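Local structure of O-methyltransferase family 3 (Niastella koreensis GR20-10, 7CVV) at the S-adenosylmethionine site. The protein catalyses the magnesium-dependent transfer of a methyl group from S-adenosylmethionine to catechol-like compounds, giving both meta- and para-methylated products from protocatechuic acid. Residues are numbered along the deposited sequence; one frame, centred on the assembly and turned at random.

The S-adenosylmethionine site. Residues 39-41, 63, 65-67, 70-71, 88-91, 94, 116-118, 137, 139-141, 148. With SAM (S-adenosylmethionine), chain B.
Glu89, at the end of strand 84-89, grips the ribose of SAM with both carboxylate oxygens, the acidic hallmark of class I Rossmann-like methyltransferases. Glu89 OE2 takes the 2'-hydroxyl SAM O2' at 2.5 Å on its syn lone pair, while Glu89 OE1 meets the 3'-hydroxyl SAM O3' at 2.6 Å from above the carboxylate plane. CG lies anti to the backbone N (chi1 -180°) and the chain bends at chi2 (48°), turning the carboxylate towards the diol. Backbone N-H groups hold it there: Thr66 and Leu67 donate to OE1, and Asp91 to the anti lone pair of OE2. An alanine here would probably cost the ribose both hydroxyl acceptors and leave those amides without their shared carboxylate. His94 ND1, an imidazole nitrogen able to donate or accept, hydrogen-bonds SAM O3' at 2.9 Å, roughly at right angles to Glu89 OE1; one ring face lies over the Asp91 carboxylate carbon.

At the methionine end, Asp139 OD2 offers its anti lone pair to the amino SAM N at 2.6 Å, an acid suited to a probably cationic group. Ser71 OG accepts from the same nitrogen while donating to Glu63 OE1, so the second-shell Glu63 probably orients the hydroxyl. Backbone amides hold the SAM carboxylate, Val41 N to SAM OXT at 2.8 Å and Ser71 N, at the start of helix 70-76, to O.

Ala118 N reads the adenine edge, donating to SAM N1 at 3.3 Å, and Tyr90 N lies within hydrogen-bonding distance of N3. Asp141 packs against the N6 end, its OD1 taking Tyr148 OH on the syn lone pair. Tyr90 CB, rather than its ring, lies over one adenine face, 3.5 Å from the centroid of the six-membered SAM ring; the small Ala140 methyl packs near C4 and C5. Aliphatic groups suit the apolar methionine chain: Leu67 CB lines it, and Ile39 CD1 reaches SAM SD at 3.6 Å. With SAM held at both ends, its sulphonium methyl CE lies beside Asp139, also a magnesium ligand, which probably places the methyl beside the metal site that positions the catechol for transfer.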
# COMPACT_ATOMS: atom_id res chain seq x y z
N ILE A 39 3.41 2.90 21.30
CA ILE A 39 2.50 2.10 20.42
C ILE A 39 2.17 2.91 19.16
O ILE A 39 1.07 2.70 18.57
CB ILE A 39 1.23 1.66 21.19
CG1 ILE A 39 0.42 2.86 21.71
CG2 ILE A 39 1.62 0.69 22.29
CD1 ILE A 39 -0.97 2.52 22.18
N SER A 40 3.11 3.77 18.74
CA SER A 40 2.98 4.59 17.51
C SER A 40 3.31 3.73 16.27
O SER A 40 3.93 2.65 16.43
CB SER A 40 3.81 5.84 17.59
OG SER A 40 5.13 5.62 17.12
N VAL A 41 2.92 4.20 15.08
CA VAL A 41 3.41 3.62 13.80
C VAL A 41 4.93 3.78 13.77
O VAL A 41 5.44 4.62 14.50
CB VAL A 41 2.76 4.26 12.56
CG1 VAL A 41 1.25 4.09 12.61
CG2 VAL A 41 3.16 5.73 12.37
N GLU A 63 -8.57 10.92 11.43
CA GLU A 63 -7.67 10.04 12.21
C GLU A 63 -8.36 9.72 13.54
O GLU A 63 -8.70 10.66 14.26
CB GLU A 63 -6.33 10.73 12.46
CG GLU A 63 -5.33 9.84 13.19
CD GLU A 63 -3.97 10.45 13.50
OE1 GLU A 63 -2.97 9.71 13.36
OE2 GLU A 63 -3.89 11.64 13.91
N GLY A 65 -7.37 8.19 16.99
CA GLY A 65 -6.25 7.76 17.83
C GLY A 65 -5.02 8.57 17.48
O GLY A 65 -4.35 8.21 16.50
N THR A 66 -4.80 9.65 18.24
CA THR A 66 -3.72 10.64 18.05
C THR A 66 -2.43 10.15 18.73
O THR A 66 -1.39 10.16 18.06
CB THR A 66 -4.20 12.01 18.56
OG1 THR A 66 -5.53 12.20 18.08
CG2 THR A 66 -3.32 13.16 18.11
N LEU A 67 -2.53 9.71 20.00
CA LEU A 67 -1.40 9.47 20.92
C LEU A 67 -0.54 10.74 20.99
O LEU A 67 -1.10 11.79 21.29
CB LEU A 67 -0.63 8.23 20.45
CG LEU A 67 0.27 7.58 21.51
CD1 LEU A 67 -0.55 6.83 22.56
CD2 LEU A 67 1.27 6.64 20.87
N TYR A 70 2.50 11.23 16.33
CA TYR A 70 3.56 10.77 15.40
C TYR A 70 2.95 10.56 13.99
O TYR A 70 3.41 11.20 13.02
CB TYR A 70 4.24 9.54 15.99
CG TYR A 70 5.40 9.02 15.18
CD1 TYR A 70 5.20 8.11 14.17
CD2 TYR A 70 6.69 9.45 15.44
CE1 TYR A 70 6.25 7.63 13.40
CE2 TYR A 70 7.75 8.98 14.69
CZ TYR A 70 7.53 8.08 13.66
OH TYR A 70 8.60 7.64 12.92
N SER A 71 1.90 9.74 13.89
CA SER A 71 1.23 9.40 12.61
C SER A 71 0.62 10.65 12.00
O SER A 71 0.62 10.79 10.78
CB SER A 71 0.16 8.37 12.81
OG SER A 71 -0.76 8.82 13.77
N LEU A 88 -8.92 12.39 16.41
CA LEU A 88 -9.73 12.18 17.65
C LEU A 88 -8.89 11.42 18.70
O LEU A 88 -8.15 10.46 18.30
CB LEU A 88 -11.03 11.44 17.30
CG LEU A 88 -11.73 11.92 16.03
CD1 LEU A 88 -13.11 11.30 15.85
CD2 LEU A 88 -11.81 13.44 16.01
N GLU A 89 -9.01 11.83 19.97
CA GLU A 89 -8.21 11.31 21.12
C GLU A 89 -9.06 11.33 22.41
O GLU A 89 -9.44 12.43 22.85
CB GLU A 89 -6.93 12.13 21.28
CG GLU A 89 -6.06 11.67 22.43
CD GLU A 89 -5.83 10.16 22.47
OE1 GLU A 89 -5.36 9.60 21.45
OE2 GLU A 89 -6.14 9.55 23.52
N TYR A 90 -9.30 10.17 23.01
CA TYR A 90 -10.09 10.03 24.26
C TYR A 90 -9.33 10.69 25.42
O TYR A 90 -9.94 11.22 26.34
CB TYR A 90 -10.36 8.56 24.52
CG TYR A 90 -10.96 8.23 25.86
CD1 TYR A 90 -12.32 8.40 26.10
CD2 TYR A 90 -10.18 7.68 26.87
CE1 TYR A 90 -12.89 8.06 27.32
CE2 TYR A 90 -10.74 7.33 28.09
CZ TYR A 90 -12.09 7.52 28.32
OH TYR A 90 -12.61 7.19 29.53
N ASP A 91 -8.00 10.63 25.38
CA ASP A 91 -7.13 10.89 26.54
C ASP A 91 -6.63 12.34 26.48
O ASP A 91 -5.89 12.73 25.58
CB ASP A 91 -6.03 9.83 26.60
CG ASP A 91 -5.33 9.85 27.94
OD1 ASP A 91 -5.00 10.96 28.43
OD2 ASP A 91 -5.17 8.76 28.51
N HIS A 94 -2.92 12.77 26.37
CA HIS A 94 -2.45 12.40 25.01
C HIS A 94 -2.68 13.60 24.09
O HIS A 94 -1.69 14.06 23.48
CB HIS A 94 -3.11 11.10 24.55
CG HIS A 94 -2.72 9.90 25.36
ND1 HIS A 94 -3.02 8.61 24.96
CD2 HIS A 94 -2.07 9.79 26.55
CE1 HIS A 94 -2.58 7.75 25.87
NE2 HIS A 94 -1.99 8.46 26.85
N GLY A 116 -12.25 13.45 23.35
CA GLY A 116 -13.53 12.76 23.58
C GLY A 116 -13.55 11.38 22.94
O GLY A 116 -12.59 11.08 22.19
N LYS A 117 -14.57 10.57 23.22
CA LYS A 117 -14.73 9.23 22.59
C LYS A 117 -15.02 9.45 21.11
O LYS A 117 -15.81 10.34 20.78
CB LYS A 117 -15.85 8.40 23.23
CG LYS A 117 -15.49 7.76 24.55
CD LYS A 117 -16.65 7.58 25.51
CE LYS A 117 -17.42 6.29 25.28
NZ LYS A 117 -18.53 6.16 26.26
N ALA A 118 -14.37 8.67 20.25
CA ALA A 118 -14.60 8.62 18.79
C ALA A 118 -16.10 8.42 18.53
O ALA A 118 -16.64 9.17 17.74
CB ALA A 118 -13.77 7.53 18.15
N PHE A 137 -7.94 7.27 8.79
CA PHE A 137 -7.01 6.37 9.51
C PHE A 137 -7.66 5.99 10.84
O PHE A 137 -7.82 6.88 11.68
CB PHE A 137 -5.66 7.05 9.71
CG PHE A 137 -4.61 6.15 10.29
CD1 PHE A 137 -4.48 4.83 9.86
CD2 PHE A 137 -3.75 6.60 11.29
CE1 PHE A 137 -3.51 4.00 10.40
CE2 PHE A 137 -2.79 5.76 11.84
CZ PHE A 137 -2.67 4.47 11.40
N ASP A 139 -7.17 3.80 14.22
CA ASP A 139 -6.03 3.30 15.05
C ASP A 139 -6.34 3.57 16.54
O ASP A 139 -5.44 4.06 17.27
CB ASP A 139 -4.72 3.95 14.61
CG ASP A 139 -3.47 3.21 15.06
OD1 ASP A 139 -3.51 1.94 15.12
OD2 ASP A 139 -2.44 3.91 15.36
N ALA A 140 -7.56 3.28 16.98
CA ALA A 140 -8.01 3.48 18.38
C ALA A 140 -8.23 2.11 19.05
O ALA A 140 -7.62 1.12 18.58
CB ALA A 140 -9.25 4.33 18.38
N ASP A 141 -9.05 2.05 20.11
CA ASP A 141 -9.54 0.78 20.71
C ASP A 141 -10.12 -0.09 19.58
O ASP A 141 -10.66 0.48 18.61
CB ASP A 141 -10.51 1.03 21.87
CG ASP A 141 -11.71 1.92 21.58
OD1 ASP A 141 -11.61 2.84 20.72
OD2 ASP A 141 -12.75 1.71 22.26
N TYR A 148 -16.78 2.08 14.00
CA TYR A 148 -15.96 3.22 13.53
C TYR A 148 -16.00 3.25 12.00
O TYR A 148 -16.07 4.33 11.42
CB TYR A 148 -14.52 3.11 14.03
CG TYR A 148 -14.29 3.29 15.51
CD1 TYR A 148 -15.06 4.16 16.27
CD2 TYR A 148 -13.27 2.61 16.14
CE1 TYR A 148 -14.84 4.33 17.62
CE2 TYR A 148 -13.03 2.77 17.49
CZ TYR A 148 -13.82 3.63 18.23
OH TYR A 148 -13.58 3.80 19.56
N SAM B . -1.73 6.42 15.45
CA SAM B . -0.88 7.01 16.52
C SAM B . 0.58 7.07 16.04
O SAM B . 1.28 8.01 16.45
OXT SAM B . 0.95 6.18 15.27
CB SAM B . -0.98 6.15 17.80
CG SAM B . -2.40 5.96 18.37
SD SAM B . -2.29 4.71 19.68
CE SAM B . -2.22 3.22 18.68
C5' SAM B . -3.96 4.58 20.38
C4' SAM B . -4.58 5.87 20.85
O4' SAM B . -6.02 5.74 20.77
C3' SAM B . -4.26 6.29 22.29
O3' SAM B . -3.82 7.64 22.30
C2' SAM B . -5.61 6.15 23.00
O2' SAM B . -5.82 7.13 23.99
C1' SAM B . -6.57 6.42 21.86
N9 SAM B . -7.91 5.90 22.08
C8 SAM B . -8.24 4.70 22.66
N7 SAM B . -9.53 4.49 22.71
C5 SAM B . -10.09 5.60 22.10
C6 SAM B . -11.42 5.95 21.84
N6 SAM B . -12.45 5.18 22.18
N1 SAM B . -11.65 7.12 21.18
C2 SAM B . -10.59 7.86 20.84
N3 SAM B . -9.30 7.65 21.07
C4 SAM B . -9.10 6.48 21.70